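Local atomic coordinates of 2-(hydroxymethyl)glutarate dehydrogenase (Eubacterium barkeri, PDB entry 3CKY), a protein that catalyses the NAD-dependent interconversion of 2-formylglutarate and (S)-2-hydroxymethylglutarate in nicotinate fermentation, working as a homotetramer. Residues I21-K25 / E26-V30; E148-Q151 / P152-V156; A38-A41 / A42-Q46; S67-N70 / A71-E75. One frame throughout, in Å; residues are numbered along the deposited sequence.

Contact 1. Residues I21-K25 / E26-V30; sequences INLLK and EGVTV
Leu23 meets two valines from the strand side. Its CB comes within 3.5 Å of Val28 CG2 and 3.8 Å of Val30 CG2, the Leu23 and Val28 side chains lying at a slant to one another. Leu24 meets Val30 at about a right angle instead, its CD2 methyl set 3.8 Å from Val30 CB. Val30 CG1 stands anti to the backbone N (chi1 175°), which turns CG2 toward both leucines. The backbone between these side chains is a Schellman motif. Val28 N reaches back to Leu23 O at 3.1 Å and Gly27 N to Leu24 O at 3.0 Å, with Gly27 in the positive-phi conformation that reverses the chain. Leu23 O is gripped twice, by Val28 N, tilted from the carbonyl plane, and by Glu26 N from well above the opposite face. On the far side of the turn Lys25 bends at its last two torsions (chi3 -86°, chi4 68°) and curls back along the helix, so that NZ donates to Asn22 OD1 at 2.8 Å in the plane of that amide, on a lone pair. The turn carries helix 16-25 of the beta-alpha-beta unit into strand 29-33. Leu23 and Val30 both pack on Phe9 of the adjacent strand 6-10, and Leu23 also rests on Val153 of helix 144-157, while Leu24 packs on Gln46 and Ala48.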
ATOM      1  N   ILE A  21     -22.381 -25.307  29.150  1.00 72.88           N
ATOM      2  CA  ILE A  21     -22.583 -25.413  30.598  1.00 72.90           C
ATOM      3  C   ILE A  21     -23.589 -24.389  31.118  1.00 72.80           C
ATOM      4  O   ILE A  21     -24.450 -24.728  31.928  1.00 72.90           O
ATOM      5  CB  ILE A  21     -21.250 -25.263  31.364  1.00 72.91           C
ATOM      6  CG1 ILE A  21     -20.383 -26.505  31.149  1.00 72.91           C
ATOM      7  CG2 ILE A  21     -21.497 -25.048  32.854  1.00 72.87           C
ATOM      8  CD1 ILE A  21     -18.984 -26.366  31.697  1.00 73.07           C
ATOM      9  N   ASN A  22     -23.480 -23.145  30.656  1.00 72.74           N
ATOM     10  CA  ASN A  22     -24.438 -22.103  31.036  1.00 72.68           C
ATOM     11  C   ASN A  22     -25.857 -22.450  30.595  1.00 72.57           C
ATOM     12  O   ASN A  22     -26.815 -22.193  31.323  1.00 72.45           O
ATOM     13  CB  ASN A  22     -24.023 -20.739  30.469  1.00 72.74           C
ATOM     14  CG  ASN A  22     -22.859 -20.124  31.222  1.00 72.77           C
ATOM     15  OD1 ASN A  22     -22.657 -20.403  32.404  1.00 73.47           O
ATOM     16  ND2 ASN A  22     -22.093 -19.277  30.546  1.00 72.57           N
ATOM     17  N   LEU A  23     -25.980 -23.035  29.407  1.00 72.51           N
ATOM     18  CA  LEU A  23     -27.265 -23.522  28.907  1.00 72.63           C
ATOM     19  C   LEU A  23     -27.789 -24.673  29.766  1.00 72.70           C
ATOM     20  O   LEU A  23     -28.982 -24.737  30.069  1.00 72.81           O
ATOM     21  CB  LEU A  23     -27.140 -23.966  27.446  1.00 72.50           C
ATOM     22  CG  LEU A  23     -27.078 -22.844  26.407  1.00 72.43           C
ATOM     23  CD1 LEU A  23     -26.565 -23.374  25.077  1.00 72.17           C
ATOM     24  CD2 LEU A  23     -28.436 -22.182  26.226  1.00 72.19           C
ATOM     25  N   LEU A  24     -26.890 -25.571  30.161  1.00 72.82           N
ATOM     26  CA  LEU A  24     -27.252 -26.712  31.001  1.00 73.03           C
ATOM     27  C   LEU A  24     -27.718 -26.266  32.386  1.00 73.18           C
ATOM     28  O   LEU A  24     -28.618 -26.868  32.959  1.00 73.11           O
ATOM     29  CB  LEU A  24     -26.077 -27.690  31.131  1.00 72.92           C
ATOM     30  CG  LEU A  24     -25.757 -28.537  29.893  1.00 72.73           C
ATOM     31  CD1 LEU A  24     -24.410 -29.218  30.044  1.00 72.27           C
ATOM     32  CD2 LEU A  24     -26.840 -29.562  29.633  1.00 72.39           C
ATOM     33  N   LYS A  25     -27.119 -25.205  32.912  1.00 73.51           N
ATOM     34  CA  LYS A  25     -27.531 -24.672  34.207  1.00 73.79           C
ATOM     35  C   LYS A  25     -28.910 -24.006  34.171  1.00 73.92           C
ATOM     36  O   LYS A  25     -29.513 -23.798  35.219  1.00 74.20           O
ATOM     37  CB  LYS A  25     -26.478 -23.705  34.757  1.00 73.87           C
ATOM     38  CG  LYS A  25     -25.255 -24.421  35.332  1.00 74.18           C
ATOM     39  CD  LYS A  25     -24.378 -23.508  36.191  1.00 74.20           C
ATOM     40  CE  LYS A  25     -23.371 -22.734  35.361  1.00 74.54           C
ATOM     41  NZ  LYS A  25     -24.017 -21.728  34.479  1.00 75.09           N
ATOM     42  N   GLU A  26     -29.407 -23.667  32.981  1.00 74.22           N
ATOM     43  CA  GLU A  26     -30.789 -23.193  32.825  1.00 74.38           C
ATOM     44  C   GLU A  26     -31.745 -24.342  32.520  1.00 74.41           C
ATOM     45  O   GLU A  26     -32.917 -24.114  32.224  1.00 74.51           O
ATOM     46  CB  GLU A  26     -30.896 -22.155  31.708  1.00 74.53           C
ATOM     47  CG  GLU A  26     -29.975 -20.968  31.854  1.00 75.61           C
ATOM     48  CD  GLU A  26     -30.192 -20.188  33.135  1.00 77.01           C
ATOM     49  OE1 GLU A  26     -31.326 -20.173  33.653  1.00 78.10           O
ATOM     50  OE2 GLU A  26     -29.218 -19.574  33.618  1.00 78.28           O
ATOM     51  N   GLY A  27     -31.245 -25.572  32.581  1.00 74.39           N
ATOM     52  CA  GLY A  27     -32.062 -26.745  32.326  1.00 74.42           C
ATOM     53  C   GLY A  27     -32.451 -26.920  30.869  1.00 74.45           C
ATOM     54  O   GLY A  27     -33.431 -27.604  30.572  1.00 74.37           O
ATOM     55  N   VAL A  28     -31.692 -26.316  29.954  1.00 74.48           N
ATOM     56  CA  VAL A  28     -31.964 -26.503  28.528  1.00 74.52           C
ATOM     57  C   VAL A  28     -31.257 -27.780  28.070  1.00 74.58           C
ATOM     58  O   VAL A  28     -30.126 -28.063  28.487  1.00 74.50           O
ATOM     59  CB  VAL A  28     -31.537 -25.290  27.639  1.00 74.58           C
ATOM     60  CG1 VAL A  28     -31.468 -23.995  28.454  1.00 74.33           C
ATOM     61  CG2 VAL A  28     -30.220 -25.562  26.924  1.00 74.45           C
ATOM     62  N   THR A  29     -31.936 -28.553  27.227  1.00 74.57           N
ATOM     63  CA  THR A  29     -31.375 -29.791  26.689  1.00 74.69           C
ATOM     64  C   THR A  29     -30.271 -29.482  25.679  1.00 74.71           C
ATOM     65  O   THR A  29     -30.510 -28.788  24.690  1.00 74.55           O
ATOM     66  CB  THR A  29     -32.451 -30.643  25.990  1.00 74.63           C
ATOM     67  OG1 THR A  29     -33.494 -30.969  26.920  1.00 75.13           O
ATOM     68  CG2 THR A  29     -31.845 -31.922  25.435  1.00 74.49           C
ATOM     69  N   VAL A  30     -29.074 -30.006  25.938  1.00 74.84           N
ATOM     70  CA  VAL A  30     -27.895 -29.747  25.110  1.00 74.99           C
ATOM     71  C   VAL A  30     -27.285 -31.048  24.574  1.00 75.14           C
ATOM     72  O   VAL A  30     -26.831 -31.894  25.347  1.00 75.00           O
ATOM     73  CB  VAL A  30     -26.804 -28.981  25.905  1.00 75.00           C
ATOM     74  CG1 VAL A  30     -25.539 -28.824  25.072  1.00 74.88           C
ATOM     75  CG2 VAL A  30     -27.318 -27.621  26.362  1.00 74.65           C
TER

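Contact 2. Residues E148-Q151 / P152-V156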
ATOM      1  N   GLU A 148     -35.661 -13.101  16.872  1.00 64.75           N
ATOM      2  CA  GLU A 148     -36.577 -13.280  18.001  1.00 65.01           C
ATOM      3  C   GLU A 148     -36.618 -14.744  18.432  1.00 65.10           C
ATOM      4  O   GLU A 148     -36.666 -15.053  19.621  1.00 65.28           O
ATOM      5  CB  GLU A 148     -37.990 -12.815  17.638  1.00 65.02           C
ATOM      6  CG  GLU A 148     -38.123 -11.315  17.442  1.00 65.15           C
ATOM      7  CD  GLU A 148     -39.443 -10.919  16.810  1.00 65.70           C
ATOM      8  OE1 GLU A 148     -39.461  -9.900  16.094  1.00 67.45           O
ATOM      9  OE2 GLU A 148     -40.468 -11.616  17.021  1.00 66.55           O
ATOM     10  N   LYS A 149     -36.598 -15.635  17.447  1.00 65.15           N
ATOM     11  CA  LYS A 149     -36.575 -17.070  17.687  1.00 65.06           C
ATOM     12  C   LYS A 149     -35.391 -17.456  18.577  1.00 65.09           C
ATOM     13  O   LYS A 149     -35.575 -18.108  19.598  1.00 65.34           O
ATOM     14  CB  LYS A 149     -36.510 -17.812  16.347  1.00 65.23           C
ATOM     15  CG  LYS A 149     -36.923 -19.274  16.389  1.00 65.41           C
ATOM     16  CD  LYS A 149     -37.361 -19.754  15.000  1.00 65.60           C
ATOM     17  CE  LYS A 149     -37.830 -21.208  15.018  1.00 66.16           C
ATOM     18  NZ  LYS A 149     -38.500 -21.622  13.744  1.00 66.10           N
ATOM     19  N   ILE A 150     -34.187 -17.021  18.215  1.00 65.00           N
ATOM     20  CA  ILE A 150     -32.976 -17.468  18.913  1.00 64.78           C
ATOM     21  C   ILE A 150     -32.553 -16.591  20.089  1.00 64.63           C
ATOM     22  O   ILE A 150     -31.780 -17.037  20.927  1.00 64.63           O
ATOM     23  CB  ILE A 150     -31.785 -17.660  17.936  1.00 64.78           C
ATOM     24  CG1 ILE A 150     -31.310 -16.323  17.351  1.00 64.66           C
ATOM     25  CG2 ILE A 150     -32.178 -18.635  16.821  1.00 64.52           C
ATOM     26  CD1 ILE A 150     -30.086 -16.457  16.480  1.00 64.62           C
ATOM     27  N   GLN A 151     -33.082 -15.372  20.168  1.00 64.71           N
ATOM     28  CA  GLN A 151     -32.661 -14.383  21.180  1.00 64.60           C
ATOM     29  C   GLN A 151     -32.670 -14.881  22.638  1.00 64.40           C
ATOM     30  O   GLN A 151     -31.708 -14.647  23.365  1.00 64.18           O
ATOM     31  CB  GLN A 151     -33.493 -13.100  21.039  1.00 64.78           C
ATOM     32  CG  GLN A 151     -33.188 -11.994  22.049  1.00 65.18           C
ATOM     33  CD  GLN A 151     -33.913 -12.171  23.375  1.00 66.98           C
ATOM     34  OE1 GLN A 151     -35.053 -12.641  23.424  1.00 68.73           O
ATOM     35  NE2 GLN A 151     -33.255 -11.786  24.460  1.00 68.19           N
ATOM     36  N   PRO A 152     -33.748 -15.558  23.071  1.00 64.23           N
ATOM     37  CA  PRO A 152     -33.773 -16.084  24.445  1.00 64.16           C
ATOM     38  C   PRO A 152     -32.631 -17.058  24.786  1.00 63.98           C
ATOM     39  O   PRO A 152     -32.108 -17.034  25.899  1.00 64.00           O
ATOM     40  CB  PRO A 152     -35.136 -16.795  24.531  1.00 64.14           C
ATOM     41  CG  PRO A 152     -35.964 -16.161  23.470  1.00 64.16           C
ATOM     42  CD  PRO A 152     -35.002 -15.860  22.357  1.00 64.29           C
ATOM     43  N   VAL A 153     -32.256 -17.905  23.836  1.00 63.98           N
ATOM     44  CA  VAL A 153     -31.119 -18.811  24.012  1.00 63.80           C
ATOM     45  C   VAL A 153     -29.801 -18.025  24.023  1.00 63.60           C
ATOM     46  O   VAL A 153     -28.937 -18.265  24.860  1.00 63.46           O
ATOM     47  CB  VAL A 153     -31.102 -19.910  22.910  1.00 63.78           C
ATOM     48  CG1 VAL A 153     -29.841 -20.769  22.995  1.00 63.58           C
ATOM     49  CG2 VAL A 153     -32.340 -20.779  23.028  1.00 63.95           C
ATOM     50  N   LEU A 154     -29.657 -17.093  23.086  1.00 63.44           N
ATOM     51  CA  LEU A 154     -28.507 -16.183  23.056  1.00 63.48           C
ATOM     52  C   LEU A 154     -28.345 -15.432  24.382  1.00 63.34           C
ATOM     53  O   LEU A 154     -27.230 -15.213  24.850  1.00 63.28           O
ATOM     54  CB  LEU A 154     -28.661 -15.169  21.911  1.00 63.47           C
ATOM     55  CG  LEU A 154     -28.029 -15.474  20.551  1.00 64.07           C
ATOM     56  CD1 LEU A 154     -27.817 -16.966  20.300  1.00 64.03           C
ATOM     57  CD2 LEU A 154     -28.861 -14.834  19.442  1.00 63.71           C
ATOM     58  N   SER A 155     -29.470 -15.054  24.983  1.00 63.19           N
ATOM     59  CA  SER A 155     -29.468 -14.274  26.221  1.00 63.13           C
ATOM     60  C   SER A 155     -28.974 -15.043  27.444  1.00 62.72           C
ATOM     61  O   SER A 155     -28.617 -14.426  28.443  1.00 62.27           O
ATOM     62  CB  SER A 155     -30.864 -13.717  26.490  1.00 63.22           C
ATOM     63  OG  SER A 155     -31.202 -12.770  25.489  1.00 64.11           O
ATOM     64  N   VAL A 156     -28.953 -16.373  27.375  1.00 62.54           N
ATOM     65  CA  VAL A 156     -28.343 -17.176  28.451  1.00 62.56           C
ATOM     66  C   VAL A 156     -26.818 -17.171  28.344  1.00 62.22           C
ATOM     67  O   VAL A 156     -26.128 -16.991  29.338  1.00 62.40           O
ATOM     68  CB  VAL A 156     -28.885 -18.642  28.514  1.00 62.65           C
ATOM     69  CG1 VAL A 156     -28.757 -19.333  27.183  1.00 63.36           C
ATOM     70  CG2 VAL A 156     -28.144 -19.442  29.570  1.00 62.56           C
TER
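The amide of Gln151 lies over the Gln151-Pro152 peptide bond, the two planes roughly parallel, with Pro152 N under one face, 3.4 Å from Gln151 CD. CG leaves the main chain anti to the backbone N (chi1 179°) and the bend at chi2 (-84°) folds the amide back to that place. OE1 sits above the start of the proline ring, 3.4 Å from Pro152 CD. At the other end NE2 comes beside Ser155 OG, but the angle is poor and the pair is not a hydrogen bond. Ser155 bonds instead to Gln151 O, through Ser155 N at 2.8 Å and Ser155 OG at 2.9 Å, OG coming from above the carbonyl plane. This stretch is part of helix 144-157, the crossover of the beta-alpha-beta unit between strands 136-141 and 158-165. Having no N-H, Pro152 breaks the helical ladder and kinks the helix; its CD lies 3.3 Å from Glu148 O, where a bond would have formed. Val153 N makes only a weak bond to Ile150 O, and the regular pattern resumes with Leu154 N, which points almost straight at Ile150 O (3.0 Å, 174°). On the buried flank Ile150 CG1 touches Leu154 CD2 at 3.5 Å, and both residues continue onto the sheet, Ile150 against Ile63 and Leu154 against Phe65 and Ile161.

Contact 3. Residues A38-A41 / A42-Q46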
ATOM      1  N   ALA A  38     -12.487 -35.800  25.792  1.00 73.12           N
ATOM      2  CA  ALA A  38     -12.526 -35.176  27.122  1.00 72.74           C
ATOM      3  C   ALA A  38     -13.446 -33.958  27.190  1.00 72.38           C
ATOM      4  O   ALA A  38     -14.018 -33.671  28.244  1.00 72.54           O
ATOM      5  CB  ALA A  38     -11.122 -34.789  27.562  1.00 72.71           C
ATOM      6  N   ASN A  39     -13.580 -33.245  26.071  1.00 71.82           N
ATOM      7  CA  ASN A  39     -14.465 -32.083  25.997  1.00 71.54           C
ATOM      8  C   ASN A  39     -15.932 -32.485  26.118  1.00 70.87           C
ATOM      9  O   ASN A  39     -16.703 -31.831  26.820  1.00 70.71           O
ATOM     10  CB  ASN A  39     -14.235 -31.305  24.695  1.00 71.60           C
ATOM     11  CG  ASN A  39     -12.873 -30.619  24.645  1.00 72.23           C
ATOM     12  OD1 ASN A  39     -12.098 -30.680  25.599  1.00 73.56           O
ATOM     13  ND2 ASN A  39     -12.584 -29.954  23.529  1.00 72.87           N
ATOM     14  N   VAL A  40     -16.307 -33.566  25.437  1.00 70.22           N
ATOM     15  CA  VAL A  40     -17.663 -34.102  25.529  1.00 69.96           C
ATOM     16  C   VAL A  40     -17.950 -34.554  26.963  1.00 69.90           C
ATOM     17  O   VAL A  40     -19.008 -34.249  27.514  1.00 69.83           O
ATOM     18  CB  VAL A  40     -17.886 -35.281  24.547  1.00 69.64           C
ATOM     19  CG1 VAL A  40     -19.294 -35.849  24.690  1.00 68.89           C
ATOM     20  CG2 VAL A  40     -17.637 -34.832  23.109  1.00 68.97           C
ATOM     21  N   ALA A  41     -16.992 -35.258  27.567  1.00 69.93           N
ATOM     22  CA  ALA A  41     -17.128 -35.731  28.946  1.00 70.20           C
ATOM     23  C   ALA A  41     -17.313 -34.577  29.936  1.00 70.36           C
ATOM     24  O   ALA A  41     -18.113 -34.671  30.870  1.00 70.50           O
ATOM     25  CB  ALA A  41     -15.923 -36.581  29.342  1.00 70.03           C
ATOM     26  N   ALA A  42     -16.570 -33.494  29.725  1.00 70.70           N
ATOM     27  CA  ALA A  42     -16.678 -32.302  30.568  1.00 70.93           C
ATOM     28  C   ALA A  42     -18.116 -31.782  30.654  1.00 71.14           C
ATOM     29  O   ALA A  42     -18.610 -31.505  31.750  1.00 71.19           O
ATOM     30  CB  ALA A  42     -15.753 -31.209  30.052  1.00 71.05           C
ATOM     31  N   VAL A  43     -18.786 -31.670  29.509  1.00 71.24           N
ATOM     32  CA  VAL A  43     -20.164 -31.164  29.477  1.00 71.39           C
ATOM     33  C   VAL A  43     -21.205 -32.230  29.836  1.00 71.41           C
ATOM     34  O   VAL A  43     -22.242 -31.903  30.422  1.00 71.30           O
ATOM     35  CB  VAL A  43     -20.531 -30.510  28.112  1.00 71.51           C
ATOM     36  CG1 VAL A  43     -19.620 -29.321  27.828  1.00 71.35           C
ATOM     37  CG2 VAL A  43     -20.479 -31.528  26.977  1.00 71.78           C
ATOM     38  N   VAL A  44     -20.938 -33.495  29.507  1.00 71.53           N
ATOM     39  CA  VAL A  44     -21.878 -34.570  29.855  1.00 71.63           C
ATOM     40  C   VAL A  44     -22.001 -34.715  31.372  1.00 71.73           C
ATOM     41  O   VAL A  44     -23.036 -35.152  31.874  1.00 71.79           O
ATOM     42  CB  VAL A  44     -21.507 -35.950  29.233  1.00 71.66           C
ATOM     43  CG1 VAL A  44     -21.343 -35.847  27.718  1.00 71.35           C
ATOM     44  CG2 VAL A  44     -20.265 -36.533  29.886  1.00 71.68           C
ATOM     45  N   ALA A  45     -20.943 -34.343  32.093  1.00 71.80           N
ATOM     46  CA  ALA A  45     -20.966 -34.305  33.553  1.00 71.94           C
ATOM     47  C   ALA A  45     -21.923 -33.234  34.079  1.00 72.06           C
ATOM     48  O   ALA A  45     -22.513 -33.400  35.149  1.00 72.07           O
ATOM     49  CB  ALA A  45     -19.564 -34.069  34.094  1.00 71.95           C
ATOM     50  N   GLN A  46     -22.069 -32.140  33.328  1.00 72.21           N
ATOM     51  CA  GLN A  46     -23.019 -31.074  33.675  1.00 72.34           C
ATOM     52  C   GLN A  46     -24.419 -31.296  33.086  1.00 72.38           C
ATOM     53  O   GLN A  46     -25.306 -30.454  33.261  1.00 72.30           O
ATOM     54  CB  GLN A  46     -22.473 -29.697  33.256  1.00 72.54           C
ATOM     55  CG  GLN A  46     -21.700 -28.976  34.357  1.00 72.80           C
ATOM     56  CD  GLN A  46     -20.399 -29.672  34.704  1.00 73.24           C
ATOM     57  OE1 GLN A  46     -19.551 -29.895  33.835  1.00 73.27           O
ATOM     58  NE2 GLN A  46     -20.227 -30.013  35.980  1.00 72.69           N
TER
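Val40 and Val44, one turn apart, touch at a slant in a local contact along helix 37-44, the short surface helix that joins strand 29-33 to strand 49-50. Successive main-chain bonds four residues apart hold the turn. Ala42 N donates to Ala38 O at 3.0 Å and Ala45 N to Ala41 O at 3.1 Å, each donor tilted by about 30° from the carbonyl plane. Between them, the bond from Val43 N to Asn39 O is weak, stretched to 3.4 Å. Near the end of the helix Gln46 N turns back to Val43 O in another weak bond. Alanines and valines make up most of the stretch, and what they touch is mostly backbone: Ala42 CB sits 3.4 Å from Asn39 O and 3.5 Å from Ala38 O, and Ala45 CB lies 3.6 Å from Ala41 O. Val40 CG1 extends anti to its backbone nitrogen (chi1 178°) and comes to 3.7 Å from Val44 CG1, although the position of that second methyl is uncertain. Both valines also touch Ala50 of strand 49-50. Val43 takes the inner side, packing against Lys17 and Ala20 of helix 16-25 and against Leu12, a residue of the NAD(+) site inferred by similarity. Asn39 and Val40 touch Asp34, just beyond strand 29-33, the place where NAD-preferring Rossmann folds commonly carry an acidic residue for the adenosine ribose. A helix here, following the second strand, belongs to that classical dinucleotide-binding fold.

Contact 4. Residues S67-N70 / A71-E75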
ATOM      1  N   SER A  67     -18.387 -22.889  15.830  1.00 66.85           N
ATOM      2  CA  SER A  67     -17.351 -21.900  15.599  1.00 66.89           C
ATOM      3  C   SER A  67     -16.140 -22.623  15.006  1.00 66.93           C
ATOM      4  O   SER A  67     -15.409 -23.320  15.718  1.00 66.90           O
ATOM      5  CB  SER A  67     -16.973 -21.189  16.899  1.00 66.93           C
ATOM      6  OG  SER A  67     -15.987 -20.199  16.658  1.00 67.29           O
ATOM      7  N   LEU A  68     -15.953 -22.469  13.699  1.00 66.78           N
ATOM      8  CA  LEU A  68     -14.919 -23.185  12.962  1.00 66.65           C
ATOM      9  C   LEU A  68     -13.820 -22.212  12.521  1.00 66.60           C
ATOM     10  O   LEU A  68     -14.029 -20.995  12.544  1.00 66.58           O
ATOM     11  CB  LEU A  68     -15.559 -23.914  11.772  1.00 66.64           C
ATOM     12  CG  LEU A  68     -16.659 -24.924  12.170  1.00 66.61           C
ATOM     13  CD1 LEU A  68     -17.480 -25.409  10.979  1.00 65.34           C
ATOM     14  CD2 LEU A  68     -16.046 -26.112  12.897  1.00 65.76           C
ATOM     15  N   PRO A  69     -12.628 -22.733  12.165  1.00 66.49           N
ATOM     16  CA  PRO A  69     -11.460 -21.864  11.900  1.00 66.48           C
ATOM     17  C   PRO A  69     -11.534 -20.964  10.655  1.00 66.38           C
ATOM     18  O   PRO A  69     -10.959 -19.876  10.659  1.00 66.38           O
ATOM     19  CB  PRO A  69     -10.296 -22.863  11.751  1.00 66.43           C
ATOM     20  CG  PRO A  69     -10.797 -24.148  12.299  1.00 66.45           C
ATOM     21  CD  PRO A  69     -12.268 -24.157  12.035  1.00 66.45           C
ATOM     22  N   ASN A  70     -12.207 -21.418   9.600  1.00 66.34           N
ATOM     23  CA  ASN A  70     -12.330 -20.618   8.378  1.00 66.23           C
ATOM     24  C   ASN A  70     -13.492 -21.054   7.484  1.00 66.17           C
ATOM     25  O   ASN A  70     -14.157 -22.056   7.762  1.00 66.13           O
ATOM     26  CB  ASN A  70     -11.015 -20.641   7.596  1.00 66.22           C
ATOM     27  CG  ASN A  70     -10.578 -22.042   7.237  1.00 66.27           C
ATOM     28  OD1 ASN A  70     -11.255 -22.741   6.489  1.00 66.17           O
ATOM     29  ND2 ASN A  70      -9.435 -22.458   7.766  1.00 66.64           N
ATOM     30  N   ALA A  71     -13.734 -20.289   6.419  1.00 65.98           N
ATOM     31  CA  ALA A  71     -14.873 -20.522   5.522  1.00 65.90           C
ATOM     32  C   ALA A  71     -14.796 -21.872   4.805  1.00 65.87           C
ATOM     33  O   ALA A  71     -15.818 -22.479   4.501  1.00 65.54           O
ATOM     34  CB  ALA A  71     -14.985 -19.400   4.503  1.00 65.63           C
ATOM     35  N   GLY A  72     -13.579 -22.322   4.525  1.00 65.91           N
ATOM     36  CA  GLY A  72     -13.365 -23.609   3.889  1.00 66.07           C
ATOM     37  C   GLY A  72     -13.830 -24.768   4.753  1.00 66.07           C
ATOM     38  O   GLY A  72     -14.432 -25.715   4.254  1.00 65.77           O
ATOM     39  N   ILE A  73     -13.552 -24.682   6.052  1.00 66.21           N
ATOM     40  CA  ILE A  73     -13.939 -25.730   6.997  1.00 66.47           C
ATOM     41  C   ILE A  73     -15.438 -25.667   7.280  1.00 66.62           C
ATOM     42  O   ILE A  73     -16.076 -26.700   7.452  1.00 66.47           O
ATOM     43  CB  ILE A  73     -13.119 -25.645   8.305  1.00 66.46           C
ATOM     44  CG1 ILE A  73     -11.643 -25.929   8.006  1.00 66.45           C
ATOM     45  CG2 ILE A  73     -13.640 -26.638   9.345  1.00 66.17           C
ATOM     46  CD1 ILE A  73     -10.720 -25.719   9.177  1.00 66.59           C
ATOM     47  N   VAL A  74     -15.995 -24.456   7.312  1.00 67.06           N
ATOM     48  CA  VAL A  74     -17.445 -24.273   7.408  1.00 67.31           C
ATOM     49  C   VAL A  74     -18.154 -25.026   6.268  1.00 67.72           C
ATOM     50  O   VAL A  74     -19.064 -25.810   6.525  1.00 67.65           O
ATOM     51  CB  VAL A  74     -17.838 -22.776   7.403  1.00 67.23           C
ATOM     52  CG1 VAL A  74     -19.351 -22.610   7.272  1.00 66.58           C
ATOM     53  CG2 VAL A  74     -17.315 -22.079   8.679  1.00 67.08           C
ATOM     54  N   GLU A  75     -17.722 -24.810   5.024  1.00 67.98           N
ATOM     55  CA  GLU A  75     -18.339 -25.477   3.870  1.00 68.57           C
ATOM     56  C   GLU A  75     -18.219 -26.993   3.967  1.00 68.62           C
ATOM     57  O   GLU A  75     -19.172 -27.725   3.672  1.00 68.20           O
ATOM     58  CB  GLU A  75     -17.709 -25.032   2.553  1.00 68.66           C
ATOM     59  CG  GLU A  75     -18.077 -23.637   2.119  1.00 69.46           C
ATOM     60  CD  GLU A  75     -17.651 -23.351   0.691  1.00 69.77           C
ATOM     61  OE1 GLU A  75     -16.673 -22.585   0.493  1.00 72.34           O
ATOM     62  OE2 GLU A  75     -18.287 -23.903  -0.232  1.00 70.94           O
TER
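Asn70 caps the helix that starts at Ala71. Its OD1 accepts from Ile73 N at 3.0 Å, the donor tilted 30° from the amide's carbonyl plane, and Gly72 N lies 3.1 Å from the same OD1. CG stands between the backbone N and the carbonyl carbon (chi1 58°), the rotation that swings the carboxamide across the open end of the first turn. The main-chain oxygen of Asn70 begins the regular ladder: Val74 N reaches it at 3.1 Å, in the carbonyl plane, while a longer, bent bond from Ile73 N is weak. Apolar packing closes the other side of the turn. Ile73 meets Pro69 at about a right angle, its CD1 lying over the CG-CD side of the proline ring, 3.5 Å from Pro69 CG, tighter than ordinary carbon contact. The amide crosses Ile73 at a similar angle, with Asn70 ND2 3.8 Å from Ile73 CD1. Leu68 approaches from the strand side, its CB 4.0 Å from Val74 CG2 and its CD1 3.7 Å from Val74 CA. The loop links strand 63-66 to helix 71-79. Leu68 N is held by Ser98 OG, in the loop after strand 93-96; Val74 leans on Met108 of helix 102-114; and Pro69 O accepts from Lys243 NZ of helix 238-255, a residue assigned to NAD(+) binding by similarity.

Along the chain the order is contact 1, contact 3, contact 4, contact 2, all within the N-terminal Rossmann-type region and around its one mixed sheet. Contact 1 is the hub: its centre lies about 13 Å from those of contacts 2 and 3, and it touches both, since helix 16-25 packs against helix 144-157 and also touches the end of helix 37-44. Contacts 2 and 3 themselves are about 23 Å apart, centre to centre, and do not meet. Contact 4 stands apart, 23 to 26 Å from the other centres, at the end of strand 63-66 that faces the C-terminal helical part, where the NAD(+) site inferred by similarity draws on both halves.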